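Local coordinates for putative trimethylamine methyltransferase (Rhizobium meliloti, PDB 4YYC), which is probably a methyltransferase, and may transfer methyl groups from methylamines such as trimethylamine, at residues P172-S177 with D412-M417; S359-K364 with Y404-I409. All coordinates share one frame; numbering follows the deposited sequence.

Interaction 1. Residues P172-S177 with D412-M417; sequences PSMHSS and DQLGMM
S173 lies against helix 404-420 at L414 and G415, with its hydroxyl close to the bare backbone of the glycine: OG is 3.5 Å from G415 CA, where a chi1 of -72° puts it. Here the two backbones come nearest, S173 CA and G415 CA being 5.3 Å apart. The same serine sets its CB 3.8 Å from L414 O. No hydrogen bond joins the two segments, so this is a loop, the one following helix 158-170, packed on the flank of a long helix by shape alone; the hydroxyl pairs instead with Q418 OE1, further along the helix, and H175 NE2 shares that acceptor. The other part of the contact is looser and purely apolar. M174, a selenomethionine, starts out with CG anti to its N (chi1 -171°), then bends at chi2 and chi3, bringing its terminal CE alone to L414, 3.7 Å from CD1. All four touching residues are buried, so the slacker side meets other protein and not solvent. F137 of strand 134-137 packs on both M174 and L414, A168 of helix 158-170 touches M174, and L378 of helix 368-383 lies against L414.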
loop_
_atom_site.group_PDB
_atom_site.type_symbol
_atom_site.label_atom_id
_atom_site.label_comp_id
_atom_site.label_asym_id
_atom_site.label_seq_id
_atom_site.Cartn_x
_atom_site.Cartn_y
_atom_site.Cartn_z
ATOM N N PRO A 172 1.454 -19.537 6.656
ATOM C CA PRO A 172 0.646 -19.392 7.874
ATOM C C PRO A 172 -0.574 -18.474 7.722
ATOM O O PRO A 172 -1.570 -18.678 8.416
ATOM C CB PRO A 172 1.608 -18.781 8.894
ATOM C CG PRO A 172 2.943 -19.003 8.361
ATOM C CD PRO A 172 2.883 -19.313 6.901
ATOM N N SER A 173 -0.526 -17.489 6.829
ATOM C CA SER A 173 -1.672 -16.593 6.648
ATOM C C SER A 173 -2.447 -16.875 5.387
ATOM O O SER A 173 -3.289 -16.079 4.995
ATOM C CB SER A 173 -1.278 -15.101 6.768
ATOM O OG SER A 173 -0.975 -14.746 8.103
HETATM N N MSE A 174 -2.229 -18.035 4.762
HETATM C CA MSE A 174 -3.097 -18.474 3.641
HETATM C C MSE A 174 -4.214 -19.240 4.278
HETATM O O MSE A 174 -4.007 -20.341 4.780
HETATM C CB MSE A 174 -2.282 -19.276 2.628
HETATM C CG MSE A 174 -3.037 -19.582 1.357
HETATM SE SE MSE A 174 -3.614 -17.913 0.478
HETATM C CE MSE A 174 -1.964 -17.536 -0.294
ATOM N N HIS A 175 -5.429 -18.709 4.291
ATOM C CA HIS A 175 -6.492 -19.342 5.060
ATOM C C HIS A 175 -7.257 -20.382 4.265
ATOM O O HIS A 175 -7.859 -21.260 4.870
ATOM C CB HIS A 175 -7.446 -18.296 5.590
ATOM C CG HIS A 175 -6.722 -17.156 6.259
ATOM N ND1 HIS A 175 -6.687 -15.893 5.726
ATOM C CD2 HIS A 175 -5.979 -17.107 7.391
ATOM C CE1 HIS A 175 -5.963 -15.107 6.503
ATOM N NE2 HIS A 175 -5.516 -15.827 7.517
ATOM N N SER A 176 -7.279 -20.241 2.958
ATOM C CA SER A 176 -7.944 -21.203 2.062
ATOM C C SER A 176 -6.927 -21.870 1.178
ATOM O O SER A 176 -5.961 -21.241 0.761
ATOM C CB SER A 176 -8.916 -20.451 1.178
ATOM O OG SER A 176 -9.453 -21.241 0.129
ATOM N N SER A 177 -7.221 -23.110 0.823
ATOM C CA SER A 177 -6.449 -23.882 -0.155
ATOM C C SER A 177 -6.619 -23.361 -1.568
ATOM O O SER A 177 -5.763 -23.570 -2.424
ATOM C CB SER A 177 -6.870 -25.341 -0.113
ATOM O OG SER A 177 -5.918 -26.199 -0.691
ATOM N N ASP A 412 4.287 -13.781 2.523
ATOM C CA ASP A 412 4.958 -13.031 3.578
ATOM C C ASP A 412 4.223 -11.705 3.838
ATOM O O ASP A 412 3.908 -11.356 4.999
ATOM C CB ASP A 412 6.422 -12.853 3.177
ATOM C CG ASP A 412 7.232 -12.134 4.182
ATOM O OD1 ASP A 412 6.949 -12.249 5.409
ATOM O OD2 ASP A 412 8.194 -11.441 3.755
ATOM N N GLN A 413 3.858 -11.018 2.762
ATOM C CA GLN A 413 3.050 -9.824 2.870
ATOM C C GLN A 413 1.725 -10.123 3.538
ATOM O O GLN A 413 1.207 -9.315 4.337
ATOM C CB GLN A 413 2.878 -9.118 1.509
ATOM C CG GLN A 413 4.180 -8.599 0.940
ATOM C CD GLN A 413 4.804 -7.499 1.814
ATOM O OE1 GLN A 413 4.132 -6.518 2.156
ATOM N NE2 GLN A 413 6.052 -7.678 2.195
ATOM N N LEU A 414 1.133 -11.269 3.217
ATOM C CA LEU A 414 -0.139 -11.612 3.849
ATOM C C LEU A 414 -0.003 -11.690 5.361
ATOM O O LEU A 414 -0.944 -11.336 6.082
ATOM C CB LEU A 414 -0.730 -12.908 3.285
ATOM C CG LEU A 414 -0.986 -12.941 1.775
ATOM C CD1 LEU A 414 -1.517 -14.324 1.440
ATOM C CD2 LEU A 414 -1.943 -11.847 1.318
ATOM N N GLY A 415 1.115 -12.237 5.855
ATOM C CA GLY A 415 1.340 -12.260 7.315
ATOM C C GLY A 415 1.383 -10.849 7.907
ATOM O O GLY A 415 0.876 -10.627 9.023
HETATM N N MSE A 416 1.924 -9.901 7.143
HETATM C CA MSE A 416 1.988 -8.501 7.609
HETATM C C MSE A 416 0.587 -7.952 7.657
HETATM O O MSE A 416 0.225 -7.266 8.606
HETATM C CB MSE A 416 2.868 -7.672 6.698
HETATM C CG MSE A 416 4.283 -8.100 6.969
HETATM SE SE MSE A 416 5.406 -6.951 5.804
HETATM C CE MSE A 416 6.830 -8.352 5.662
HETATM N N MSE A 417 -0.224 -8.254 6.665
HETATM C CA MSE A 417 -1.602 -7.779 6.645
HETATM C C MSE A 417 -2.410 -8.366 7.800
HETATM O O MSE A 417 -3.194 -7.676 8.449
HETATM C CB MSE A 417 -2.334 -8.124 5.343
HETATM C CG MSE A 417 -1.684 -7.553 4.092
HETATM SE SE MSE A 417 -1.570 -5.585 4.030
HETATM C CE MSE A 417 0.098 -5.337 2.947
#

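Interaction 2. Residues S359-K364 with Y404-I409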
loop_
_atom_site.group_PDB
_atom_site.type_symbol
_atom_site.label_atom_id
_atom_site.label_comp_id
_atom_site.label_asym_id
_atom_site.label_seq_id
_atom_site.Cartn_x
_atom_site.Cartn_y
_atom_site.Cartn_z
ATOM N N SER A 359 -2.953 -9.862 -4.573
ATOM C CA SER A 359 -1.581 -9.438 -4.909
ATOM C C SER A 359 -1.423 -9.472 -6.431
ATOM O O SER A 359 -0.792 -10.387 -7.015
ATOM C CB SER A 359 -0.564 -10.324 -4.175
ATOM O OG SER A 359 -0.689 -10.165 -2.752
ATOM N N LEU A 360 -2.071 -8.521 -7.099
ATOM C CA LEU A 360 -2.175 -8.536 -8.568
ATOM C C LEU A 360 -1.141 -7.679 -9.242
ATOM O O LEU A 360 -0.801 -6.603 -8.719
ATOM C CB LEU A 360 -3.579 -7.975 -8.962
ATOM C CG LEU A 360 -4.807 -8.708 -8.398
ATOM C CD1 LEU A 360 -6.089 -8.056 -8.867
ATOM C CD2 LEU A 360 -4.766 -10.198 -8.705
ATOM N N CYS A 361 -0.680 -8.091 -10.407
ATOM C CA CYS A 361 0.302 -7.365 -11.182
ATOM C C CYS A 361 0.372 -7.828 -12.625
ATOM O O CYS A 361 -0.155 -8.910 -13.002
ATOM C CB CYS A 361 1.679 -7.502 -10.540
ATOM S SG CYS A 361 2.335 -9.210 -10.560
ATOM N N GLY A 362 1.033 -7.025 -13.440
ATOM C CA GLY A 362 1.219 -7.298 -14.848
ATOM C C GLY A 362 2.656 -7.593 -15.227
ATOM O O GLY A 362 2.944 -7.915 -16.382
ATOM N N SER A 363 3.587 -7.450 -14.298
ATOM C CA SER A 363 4.967 -7.749 -14.599
ATOM C C SER A 363 5.227 -9.184 -14.961
ATOM O O SER A 363 4.496 -10.072 -14.575
ATOM C CB SER A 363 5.828 -7.424 -13.367
ATOM O OG SER A 363 7.185 -7.388 -13.719
ATOM N N LYS A 364 6.283 -9.423 -15.746
ATOM C CA LYS A 364 6.671 -10.770 -16.145
ATOM C C LYS A 364 7.577 -11.467 -15.137
ATOM O O LYS A 364 7.827 -12.668 -15.248
ATOM C CB LYS A 364 7.327 -10.743 -17.534
ATOM C CG LYS A 364 6.329 -10.805 -18.696
ATOM C CD LYS A 364 5.234 -9.782 -18.746
ATOM C CE LYS A 364 5.750 -8.392 -18.945
ATOM N NZ LYS A 364 4.631 -7.417 -18.954
ATOM N N TYR A 404 6.157 -19.642 -8.251
ATOM C CA TYR A 404 6.534 -20.131 -6.947
ATOM C C TYR A 404 7.206 -18.998 -6.147
ATOM O O TYR A 404 6.904 -18.816 -4.964
ATOM C CB TYR A 404 7.523 -21.289 -7.089
ATOM C CG TYR A 404 6.921 -22.606 -7.562
ATOM C CD1 TYR A 404 6.714 -22.881 -8.881
ATOM C CD2 TYR A 404 6.675 -23.595 -6.673
ATOM C CE1 TYR A 404 6.207 -24.095 -9.315
ATOM C CE2 TYR A 404 6.229 -24.847 -7.091
ATOM C CZ TYR A 404 5.954 -25.063 -8.420
ATOM O OH TYR A 404 5.456 -26.300 -8.839
ATOM N N GLU A 405 8.125 -18.286 -6.765
ATOM C CA GLU A 405 8.853 -17.264 -6.030
ATOM C C GLU A 405 7.888 -16.151 -5.600
ATOM O O GLU A 405 7.940 -15.663 -4.449
ATOM C CB GLU A 405 10.026 -16.685 -6.857
ATOM C CG GLU A 405 11.172 -17.691 -6.962
ATOM C CD GLU A 405 12.236 -17.289 -7.958
ATOM O OE1 GLU A 405 12.116 -16.229 -8.572
ATOM O OE2 GLU A 405 13.217 -18.072 -8.158
ATOM N N LYS A 406 7.054 -15.720 -6.540
ATOM C CA LYS A 406 6.082 -14.694 -6.226
ATOM C C LYS A 406 5.126 -15.135 -5.106
ATOM O O LYS A 406 4.791 -14.348 -4.225
ATOM C CB LYS A 406 5.316 -14.322 -7.465
ATOM C CG LYS A 406 4.165 -13.350 -7.300
ATOM C CD LYS A 406 4.626 -11.998 -7.018
ATOM C CE LYS A 406 3.650 -10.817 -7.375
ATOM N NZ LYS A 406 2.200 -11.148 -7.080
ATOM N N PHE A 407 4.699 -16.385 -5.126
ATOM C CA PHE A 407 3.849 -16.884 -4.070
ATOM C C PHE A 407 4.498 -16.691 -2.702
ATOM O O PHE A 407 3.862 -16.253 -1.754
ATOM C CB PHE A 407 3.545 -18.377 -4.305
ATOM C CG PHE A 407 2.624 -18.951 -3.285
ATOM C CD1 PHE A 407 3.106 -19.394 -2.032
ATOM C CD2 PHE A 407 1.266 -19.056 -3.560
ATOM C CE1 PHE A 407 2.232 -19.913 -1.085
ATOM C CE2 PHE A 407 0.403 -19.623 -2.601
ATOM C CZ PHE A 407 0.884 -20.014 -1.380
HETATM N N MSE A 408 5.786 -17.023 -2.600
HETATM C CA MSE A 408 6.490 -16.907 -1.300
HETATM C C MSE A 408 6.604 -15.477 -0.835
HETATM O O MSE A 408 6.429 -15.174 0.351
HETATM C CB MSE A 408 7.863 -17.571 -1.385
HETATM C CG MSE A 408 7.818 -19.062 -1.732
HETATM SE SE MSE A 408 6.811 -20.103 -0.420
HETATM C CE MSE A 408 7.951 -19.709 1.113
ATOM N N ILE A 409 6.881 -14.576 -1.765
ATOM C CA ILE A 409 7.014 -13.144 -1.416
ATOM C C ILE A 409 5.650 -12.596 -0.977
ATOM O O ILE A 409 5.519 -11.910 0.054
ATOM C CB ILE A 409 7.540 -12.324 -2.617
ATOM C CG1 ILE A 409 8.967 -12.761 -2.973
ATOM C CG2 ILE A 409 7.434 -10.796 -2.353
ATOM C CD1 ILE A 409 9.417 -12.263 -4.342
#
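Neither face nor edge of an aromatic ring enters the meeting of K406 with S359 and C361; the flat group involved is the S359-L360 peptide, and the ammonium comes to its carbonyl oxygen from above one face, tilted well out of the plane. The loop 359-364 follows strand 354-355 and precedes helix 368-383, a beta-alpha connection consistent with the TIM barrel of this family, and K406 reaches it from the first turn of helix 404-420. The lysine leaves the helix with CG anti to its N (chi1 175°), then bends at chi2 and again at chi4, which carries NZ to within 3.1 Å of S359 O in a hydrogen bond that is weak, in keeping with the tilt. Stronger grip comes from elsewhere: D410 OD2, one turn along the same helix, makes a salt bridge with NZ, while W395 O and S374 OG also bond to it. The buried ammonium probably has its charge offset by the D410 carboxylate, and several oxygens surround it, an example of how one lysine can tie a helix to a loop. S359 OG, meanwhile, is bonded to A392 O. The remaining contact is van der Waals: C361 SG lies 3.8 Å from K406 CE.

In the fold
Interactions 1 and 2 both depend on helix 404-420, which offers its early turns to 359-364 and later ones to 172-177. The order along the chain is 172-177, 359-364, 404-409, 412-417, so interaction 2 is nested within the loop closed by interaction 1. Their centres are about 14 Å apart, yet they meet directly: M174 CE lies 3.9 Å from F407 CE2. L378 of helix 368-383 packs on both L414 and S359. One helix therefore joins the loop after helix 158-170 to the loop after strand 354-355. Both regions also touch the second subunit, Q413 by a hydrogen bond to N376 and K364 by a salt bridge to D466, each of that subunit.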